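Local coordinates for envelope glycoprotein (Thogoto virus, PDB 5XEA) that probably attaches the virus to a host-cell receptor and then induces fusion of the virion with the host membrane, at residues Y28-T34 and Y242-S248; C95-W99 and R125-K130; D102-C106 and H134-I138. All blocks are in the same frame, centred on the assembly; numbering follows the deposited sequence.

Overall arrangement
From the N terminus, residues 28-34 come first and wait some two hundred residues for residues 242-248, so interaction 1 closes the largest loop and places two neighbouring strands in a six-stranded antiparallel sheet. The other two contacts nest inside that loop and cross each other: 95-99 meets 125-130, while 102-106 meets 134-138. Both belong to the far end of another antiparallel sheet, where strands 95-99 and 133-156 are neighbours; residues 125-130 lie against one face and residues 102-106 against the other. The centres of interactions 2 and 3 are about 7 Å apart, whereas interaction 1 lies about 65 and 63 Å from interactions 2 and 3, centre to centre.

Interaction 1 of 3, residues Y28-T34 and Y242-S248; sequences YSATRYT and YACYNFS. With NAG (2-acetamido-2-deoxy-beta-D-glucopyranose), chain F.
Thr31 and Asn246 form a hydrogen-bonded antiparallel pair, with Thr31 N 2.9 Å from Asn246 O and Asn246 N 2.8 Å from Thr31 O. Two residues on, Tyr33 and Cys244 repeat the pattern: Tyr33 N is 2.8 Å from Cys244 O and Cys244 N is 3.0 Å from Tyr33 O. At the other end the pairing fades into a weak bond of 3.4 Å from Ser248 N to Ser29 O.

These two strands belong to a six-stranded antiparallel sheet, in which 24-35 runs between 197-209 and 243-247. The short Ala30 leaves room for the Phe247 ring, and its CB lies over one ring face in a CH-pi contact, 3.9 Å from the centroid, while Tyr28 CB meets the same ring at its edge. Arg32 runs alongside Tyr245, its CD 3.5 Å from Tyr245 CE1; with CG anti to the backbone N (chi1 -174°), its aliphatic part follows the phenol before the chain bends. The polar ends of both side chains reach Asp226, and Arg32 also forms a salt bridge to Glu200.

Covalent links mark the face that carries Thr31, Tyr33, Cys244 and Asn246. Cys244 is disulfide-bonded to Cys239, and Asn246 ND2 is joined to C1 of the N-acetylglucosamine at 1.4 Å. Asn246, Phe247 and Ser248 spell the Asn-X-Ser sequon that N-glycosylation requires.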
# COMPACT_ATOMS: atom_id res chain seq x y z
N TYR B 28 15.38 22.82 12.36
CA TYR B 28 16.59 22.14 12.77
C TYR B 28 17.68 22.28 11.71
O TYR B 28 17.42 22.15 10.51
CB TYR B 28 16.33 20.66 13.03
CG TYR B 28 15.66 20.37 14.36
CD1 TYR B 28 15.68 21.31 15.38
CD2 TYR B 28 15.02 19.16 14.59
CE1 TYR B 28 15.08 21.05 16.60
CE2 TYR B 28 14.41 18.89 15.81
CZ TYR B 28 14.44 19.84 16.81
OH TYR B 28 13.84 19.57 18.02
N SER B 29 18.89 22.57 12.16
CA SER B 29 20.04 22.55 11.28
C SER B 29 20.55 21.12 11.15
O SER B 29 20.62 20.38 12.14
CB SER B 29 21.14 23.47 11.79
OG SER B 29 20.88 24.81 11.41
N ALA B 30 20.89 20.74 9.93
CA ALA B 30 21.43 19.40 9.71
C ALA B 30 22.30 19.41 8.47
O ALA B 30 22.15 20.24 7.57
CB ALA B 30 20.31 18.36 9.56
N THR B 31 23.24 18.47 8.45
CA THR B 31 23.97 18.13 7.25
C THR B 31 23.18 17.06 6.50
O THR B 31 22.89 16.00 7.05
CB THR B 31 25.38 17.63 7.58
OG1 THR B 31 26.05 18.59 8.40
CG2 THR B 31 26.17 17.42 6.31
N ARG B 32 22.82 17.36 5.26
CA ARG B 32 22.05 16.46 4.44
C ARG B 32 22.93 15.91 3.33
O ARG B 32 23.65 16.66 2.67
CB ARG B 32 20.83 17.16 3.84
CG ARG B 32 19.93 16.21 3.10
CD ARG B 32 18.76 16.94 2.54
NE ARG B 32 19.14 17.70 1.37
CZ ARG B 32 18.39 18.67 0.86
NH1 ARG B 32 17.24 18.97 1.43
NH2 ARG B 32 18.80 19.33 -0.22
N TYR B 33 22.86 14.60 3.11
CA TYR B 33 23.56 13.92 2.03
C TYR B 33 22.52 13.32 1.09
O TYR B 33 21.71 12.49 1.51
CB TYR B 33 24.47 12.83 2.57
CG TYR B 33 25.51 13.30 3.56
CD1 TYR B 33 26.78 13.66 3.13
CD2 TYR B 33 25.22 13.36 4.91
CE1 TYR B 33 27.75 14.09 4.04
CE2 TYR B 33 26.17 13.77 5.83
CZ TYR B 33 27.43 14.14 5.39
OH TYR B 33 28.38 14.56 6.30
N THR B 34 22.55 13.74 -0.17
CA THR B 34 21.68 13.21 -1.21
C THR B 34 22.52 12.82 -2.42
O THR B 34 23.74 13.00 -2.44
CB THR B 34 20.60 14.21 -1.62
OG1 THR B 34 21.22 15.40 -2.12
CG2 THR B 34 19.69 14.55 -0.44
N TYR B 242 16.52 8.04 -0.09
CA TYR B 242 17.68 8.57 -0.80
C TYR B 242 18.46 9.63 -0.03
O TYR B 242 19.37 10.22 -0.62
CB TYR B 242 17.25 9.18 -2.14
CG TYR B 242 16.50 8.25 -3.03
CD1 TYR B 242 17.14 7.18 -3.66
CD2 TYR B 242 15.14 8.44 -3.27
CE1 TYR B 242 16.44 6.30 -4.50
CE2 TYR B 242 14.44 7.58 -4.10
CZ TYR B 242 15.08 6.52 -4.71
OH TYR B 242 14.35 5.69 -5.53
N ALA B 243 18.14 9.92 1.23
CA ALA B 243 18.79 11.02 1.95
C ALA B 243 19.25 10.56 3.32
O ALA B 243 18.54 9.80 4.00
CB ALA B 243 17.84 12.22 2.11
N CYS B 244 20.44 11.00 3.72
CA CYS B 244 20.88 10.85 5.10
C CYS B 244 21.05 12.22 5.73
O CYS B 244 21.39 13.20 5.06
CB CYS B 244 22.19 10.08 5.20
SG CYS B 244 21.99 8.30 4.86
N TYR B 245 20.80 12.28 7.03
CA TYR B 245 20.85 13.52 7.79
C TYR B 245 21.75 13.34 9.00
O TYR B 245 21.85 12.25 9.58
CB TYR B 245 19.46 13.97 8.25
CG TYR B 245 18.50 14.23 7.12
CD1 TYR B 245 18.35 15.49 6.58
CD2 TYR B 245 17.75 13.19 6.57
CE1 TYR B 245 17.47 15.73 5.54
CE2 TYR B 245 16.87 13.42 5.53
CZ TYR B 245 16.74 14.68 5.02
OH TYR B 245 15.87 14.91 3.99
N ASN B 246 22.44 14.43 9.36
CA ASN B 246 23.17 14.52 10.62
C ASN B 246 22.70 15.81 11.28
O ASN B 246 23.10 16.91 10.88
CB ASN B 246 24.68 14.51 10.40
CG ASN B 246 25.45 14.47 11.70
OD1 ASN B 246 25.02 13.86 12.67
ND2 ASN B 246 26.59 15.14 11.72
N PHE B 247 21.81 15.67 12.27
CA PHE B 247 21.25 16.80 13.00
C PHE B 247 22.19 17.16 14.15
O PHE B 247 22.67 16.27 14.86
CB PHE B 247 19.87 16.45 13.56
CG PHE B 247 18.79 16.34 12.53
CD1 PHE B 247 17.97 17.42 12.25
CD2 PHE B 247 18.59 15.16 11.84
CE1 PHE B 247 16.97 17.32 11.31
CE2 PHE B 247 17.59 15.05 10.89
CZ PHE B 247 16.78 16.14 10.62
N SER B 248 22.43 18.45 14.32
CA SER B 248 23.14 18.92 15.51
C SER B 248 22.38 18.45 16.75
O SER B 248 21.18 18.71 16.89
CB SER B 248 23.27 20.44 15.50
OG SER B 248 24.14 20.87 16.53
C1 NAG F . 27.41 15.20 12.90
C2 NAG F . 28.80 14.61 12.65
C3 NAG F . 29.68 14.78 13.88
C4 NAG F . 29.71 16.25 14.31
C5 NAG F . 28.29 16.77 14.49
C6 NAG F . 28.24 18.25 14.78
C7 NAG F . 29.35 12.68 11.24
C8 NAG F . 29.17 11.21 11.03
N2 NAG F . 28.72 13.20 12.29
O3 NAG F . 30.98 14.31 13.55
O4 NAG F . 30.39 16.40 15.55
O5 NAG F . 27.54 16.56 13.29
O6 NAG F . 28.52 19.01 13.61
O7 NAG F . 30.03 13.37 10.48

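Interaction 2 of 3, residues C95-W99 and R125-K130; sequences CHDCW and RDANWK
Asp97 sets its CG beside the backbone N (chi1 -77°), which directs the carboxylate at residues 125-130, and Arg125 answers with a chain extended from CG to NE that brings its guanidinium in side-on. One nitrogen then serves each oxygen: Arg125 NE lies 2.8 Å from Asp97 OD1, and Arg125 NH2 lies 2.8 Å from Asp97 OD2. Both oxygens lie near the guanidinium plane and both bonds are nearly straight, yet the carboxylate is turned 37° from that plane, and NE meets OD1 from above the carboxylate.

Trp129 supplies the third grip. Its NE1 points in the plane of the indole to Asp97 OD2, at 2.7 Å, and it reaches that oxygen from the opposite face of the carboxylate to Arg125 NH2. Asn137 ND2 also donates to Asp97 OD1. This buried acid is thus held by four N-H groups, which would probably favour its charged form. An aspartate suits the place because its short chain fixes both oxygens close to the backbone corner at 96-97.

The NE2 corner of the His96 ring sits over the rim of one guanidinium face of Arg125, with the two planes only 16° apart; NE2 is 3.5 Å from Arg125 NE without a hydrogen bond, and ND1 is hydrogen-bonded to Lys445 NZ. Farther along, Lys130 crosses the Trp99 indole, with CE 3.6 Å from the centroid of the six-membered ring. The ammonium follows over the same face in a cation-pi contact, NZ being 4.2 Å from that centroid.

The arrangement is a buried salt bridge at the chain's corner, with a cation-pi pair farther along, joining the loop 125-130 to residues 95-99 at the far end of the elongated sheet.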
# COMPACT_ATOMS: atom_id res chain seq x y z
N CYS B 95 26.46 -28.73 -30.13
CA CYS B 95 26.66 -30.05 -30.74
C CYS B 95 25.30 -30.71 -30.80
O CYS B 95 24.67 -30.92 -29.76
CB CYS B 95 27.62 -30.92 -29.92
SG CYS B 95 29.35 -30.51 -30.10
N HIS B 96 24.86 -31.03 -32.00
CA HIS B 96 23.64 -31.78 -32.21
C HIS B 96 24.00 -33.21 -32.62
O HIS B 96 24.48 -33.43 -33.74
CB HIS B 96 22.77 -31.12 -33.27
CG HIS B 96 21.40 -31.70 -33.37
ND1 HIS B 96 21.09 -32.75 -34.20
CD2 HIS B 96 20.25 -31.37 -32.73
CE1 HIS B 96 19.81 -33.05 -34.08
NE2 HIS B 96 19.27 -32.22 -33.19
N ASP B 97 23.75 -34.17 -31.72
CA ASP B 97 23.88 -35.59 -32.03
C ASP B 97 25.25 -35.89 -32.65
O ASP B 97 25.36 -36.57 -33.67
CB ASP B 97 22.74 -36.06 -32.94
CG ASP B 97 21.41 -36.27 -32.18
OD1 ASP B 97 21.31 -35.87 -31.01
OD2 ASP B 97 20.44 -36.83 -32.77
N CYS B 98 26.29 -35.35 -32.03
CA CYS B 98 27.67 -35.58 -32.48
C CYS B 98 28.14 -36.92 -31.92
O CYS B 98 28.38 -37.05 -30.72
CB CYS B 98 28.58 -34.46 -32.01
SG CYS B 98 28.17 -32.81 -32.68
N TRP B 99 28.27 -37.91 -32.79
CA TRP B 99 28.60 -39.26 -32.37
C TRP B 99 29.98 -39.65 -32.86
O TRP B 99 30.59 -38.97 -33.69
CB TRP B 99 27.55 -40.27 -32.86
CG TRP B 99 27.36 -40.32 -34.33
CD1 TRP B 99 26.48 -39.59 -35.07
CD2 TRP B 99 28.06 -41.17 -35.26
NE1 TRP B 99 26.59 -39.93 -36.41
CE2 TRP B 99 27.56 -40.89 -36.54
CE3 TRP B 99 29.07 -42.13 -35.12
CZ2 TRP B 99 28.02 -41.55 -37.69
CZ3 TRP B 99 29.54 -42.78 -36.26
CH2 TRP B 99 29.02 -42.48 -37.53
N ARG B 125 18.44 -32.00 -25.08
CA ARG B 125 18.48 -33.21 -25.91
C ARG B 125 19.51 -34.18 -25.35
O ARG B 125 20.62 -33.76 -24.99
CB ARG B 125 18.81 -32.86 -27.37
CG ARG B 125 18.73 -34.02 -28.35
CD ARG B 125 18.75 -33.53 -29.81
NE ARG B 125 18.79 -34.64 -30.76
CZ ARG B 125 17.71 -35.18 -31.32
NH1 ARG B 125 16.50 -34.71 -31.02
NH2 ARG B 125 17.83 -36.19 -32.17
N ASP B 126 19.16 -35.46 -25.25
CA ASP B 126 20.13 -36.47 -24.82
C ASP B 126 20.02 -37.74 -25.67
O ASP B 126 20.00 -38.87 -25.16
CB ASP B 126 19.99 -36.79 -23.33
CG ASP B 126 18.61 -37.28 -22.95
OD1 ASP B 126 17.78 -37.57 -23.85
OD2 ASP B 126 18.35 -37.37 -21.72
N ALA B 127 19.98 -37.56 -26.99
CA ALA B 127 19.89 -38.70 -27.90
C ALA B 127 21.10 -39.61 -27.77
O ALA B 127 22.21 -39.18 -27.43
CB ALA B 127 19.75 -38.20 -29.34
N ASN B 128 20.88 -40.90 -28.06
CA ASN B 128 21.87 -41.97 -27.89
C ASN B 128 21.55 -43.08 -28.88
O ASN B 128 21.45 -44.24 -28.49
CB ASN B 128 21.82 -42.50 -26.45
CG ASN B 128 23.04 -43.36 -26.07
OD1 ASN B 128 24.10 -43.29 -26.69
ND2 ASN B 128 22.88 -44.13 -24.99
N TRP B 129 21.32 -42.74 -30.16
CA TRP B 129 20.73 -43.70 -31.08
C TRP B 129 21.76 -44.45 -31.92
O TRP B 129 21.36 -45.29 -32.74
CB TRP B 129 19.71 -43.02 -32.01
CG TRP B 129 20.16 -41.72 -32.60
CD1 TRP B 129 19.80 -40.46 -32.18
CD2 TRP B 129 21.02 -41.54 -33.73
NE1 TRP B 129 20.40 -39.52 -32.98
CE2 TRP B 129 21.15 -40.15 -33.94
CE3 TRP B 129 21.71 -42.42 -34.58
CZ2 TRP B 129 21.94 -39.62 -34.96
CZ3 TRP B 129 22.48 -41.89 -35.60
CH2 TRP B 129 22.59 -40.50 -35.77
N LYS B 130 23.05 -44.17 -31.72
CA LYS B 130 24.12 -44.75 -32.53
C LYS B 130 24.72 -45.92 -31.75
O LYS B 130 25.58 -45.74 -30.88
CB LYS B 130 25.18 -43.71 -32.87
CG LYS B 130 26.19 -44.20 -33.91
CD LYS B 130 25.57 -44.26 -35.28
CE LYS B 130 26.55 -44.86 -36.30
NZ LYS B 130 25.97 -44.83 -37.68

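Interaction 3 of 3, residues D102-C106 and H134-I138; sequences DSYAC and HMCNI
His134 presents the flat group of this contact, and Ser103 meets it at the root: Ser103 OG lies 3.5 Å from His134 CB, while the imidazole itself leads away from residues 102-106 to the rings of Tyr55 and Tyr53 on the adjoining strand 40-56, that of Tyr53 turned only about 15° from its plane.

The motif is a 3-10 turn riveted by a disulfide onto one face of an antiparallel beta-sheet. Strand 133-156 pairs there with 40-56 and 95-99, so the turn rests on the sheet's surface and adds no strand to it. His134, Cys136 and Ile138 face the turn, whereas Met135 and Asn137 point to the other side, where Met135 packs on Ala127, Trp129 and Lys130.

Cys106 SG and Cys136 SG are joined at 2.0 Å, with a right-handed torsion about the S-S bond of 92°, close to the relaxed value. Cys136 swings its sulfur to the side away from its backbone N (chi1 172°), and this carries it out from the strand to its partner. The turn is tightened by its own backbone, Cys106 N bonding to Ser103 O at 3.1 Å. Ser103 OG bonds to the carbonyl oxygen of Gly100, so a small hydroxyl can be buried here with its polarity answered locally. The Ser103 backbone also comes close to the strand, Ser103 CA being 3.6 Å from Cys136 CB.

The two segments share no direct hydrogen bond, and besides the disulfide their contact is packing. Ile138, a buried apolar residue, suits the neighbourhood of the disulfide: its CG1 lies 3.8 Å from Cys106 SG, and its CD1 ends 3.7 Å from Ala105 O.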
# COMPACT_ATOMS: atom_id res chain seq x y z
N ASP B 102 33.39 -37.27 -33.09
CA ASP B 102 32.88 -35.93 -32.79
C ASP B 102 32.37 -35.79 -31.36
O ASP B 102 32.28 -34.67 -30.87
CB ASP B 102 31.77 -35.54 -33.77
CG ASP B 102 32.26 -35.45 -35.22
OD1 ASP B 102 33.40 -34.99 -35.43
OD2 ASP B 102 31.52 -35.84 -36.14
N SER B 103 32.05 -36.90 -30.68
CA SER B 103 31.64 -36.80 -29.28
C SER B 103 32.75 -36.27 -28.38
O SER B 103 32.49 -35.97 -27.22
CB SER B 103 31.16 -38.16 -28.76
OG SER B 103 32.22 -39.10 -28.73
N TYR B 104 33.97 -36.14 -28.92
CA TYR B 104 35.10 -35.56 -28.21
C TYR B 104 34.78 -34.17 -27.66
O TYR B 104 35.35 -33.76 -26.64
CB TYR B 104 36.29 -35.50 -29.19
CG TYR B 104 37.65 -35.12 -28.64
CD1 TYR B 104 38.34 -35.96 -27.78
CD2 TYR B 104 38.28 -33.94 -29.05
CE1 TYR B 104 39.61 -35.63 -27.30
CE2 TYR B 104 39.55 -33.60 -28.58
CZ TYR B 104 40.21 -34.45 -27.71
OH TYR B 104 41.46 -34.11 -27.24
N ALA B 105 33.88 -33.43 -28.32
CA ALA B 105 33.59 -32.06 -27.90
C ALA B 105 32.97 -31.99 -26.51
O ALA B 105 33.06 -30.95 -25.86
CB ALA B 105 32.66 -31.38 -28.91
N CYS B 106 32.32 -33.07 -26.06
CA CYS B 106 31.73 -33.13 -24.73
C CYS B 106 32.75 -33.34 -23.62
O CYS B 106 32.35 -33.40 -22.46
CB CYS B 106 30.73 -34.29 -24.66
SG CYS B 106 29.07 -33.87 -25.14
N HIS B 134 29.47 -43.43 -28.85
CA HIS B 134 29.11 -42.35 -27.95
C HIS B 134 28.38 -41.25 -28.71
O HIS B 134 28.57 -41.07 -29.92
CB HIS B 134 30.36 -41.76 -27.31
CG HIS B 134 31.12 -42.73 -26.47
ND1 HIS B 134 31.02 -42.76 -25.10
CD2 HIS B 134 31.98 -43.71 -26.81
CE1 HIS B 134 31.79 -43.72 -24.62
NE2 HIS B 134 32.39 -44.31 -25.64
N MET B 135 27.53 -40.52 -27.99
CA MET B 135 26.83 -39.42 -28.64
C MET B 135 26.81 -38.22 -27.70
O MET B 135 26.61 -38.36 -26.49
CB MET B 135 25.41 -39.83 -29.06
CG MET B 135 24.76 -38.81 -30.00
SD MET B 135 23.26 -39.40 -30.77
CE MET B 135 23.96 -40.41 -32.08
N CYS B 136 27.06 -37.05 -28.28
CA CYS B 136 27.29 -35.81 -27.55
C CYS B 136 26.25 -34.78 -27.98
O CYS B 136 26.03 -34.57 -29.18
CB CYS B 136 28.72 -35.29 -27.82
SG CYS B 136 29.13 -33.64 -27.17
N ASN B 137 25.59 -34.17 -27.01
CA ASN B 137 24.73 -33.03 -27.29
C ASN B 137 25.13 -31.90 -26.36
O ASN B 137 25.21 -32.10 -25.14
CB ASN B 137 23.24 -33.37 -27.12
CG ASN B 137 22.63 -33.94 -28.39
OD1 ASN B 137 22.36 -33.20 -29.34
ND2 ASN B 137 22.39 -35.25 -28.40
N ILE B 138 25.42 -30.73 -26.94
CA ILE B 138 25.69 -29.53 -26.18
C ILE B 138 24.83 -28.39 -26.72
O ILE B 138 24.79 -28.16 -27.93
CB ILE B 138 27.17 -29.12 -26.24
CG1 ILE B 138 28.09 -30.28 -25.87
CG2 ILE B 138 27.43 -27.88 -25.35
CD1 ILE B 138 29.54 -29.88 -25.93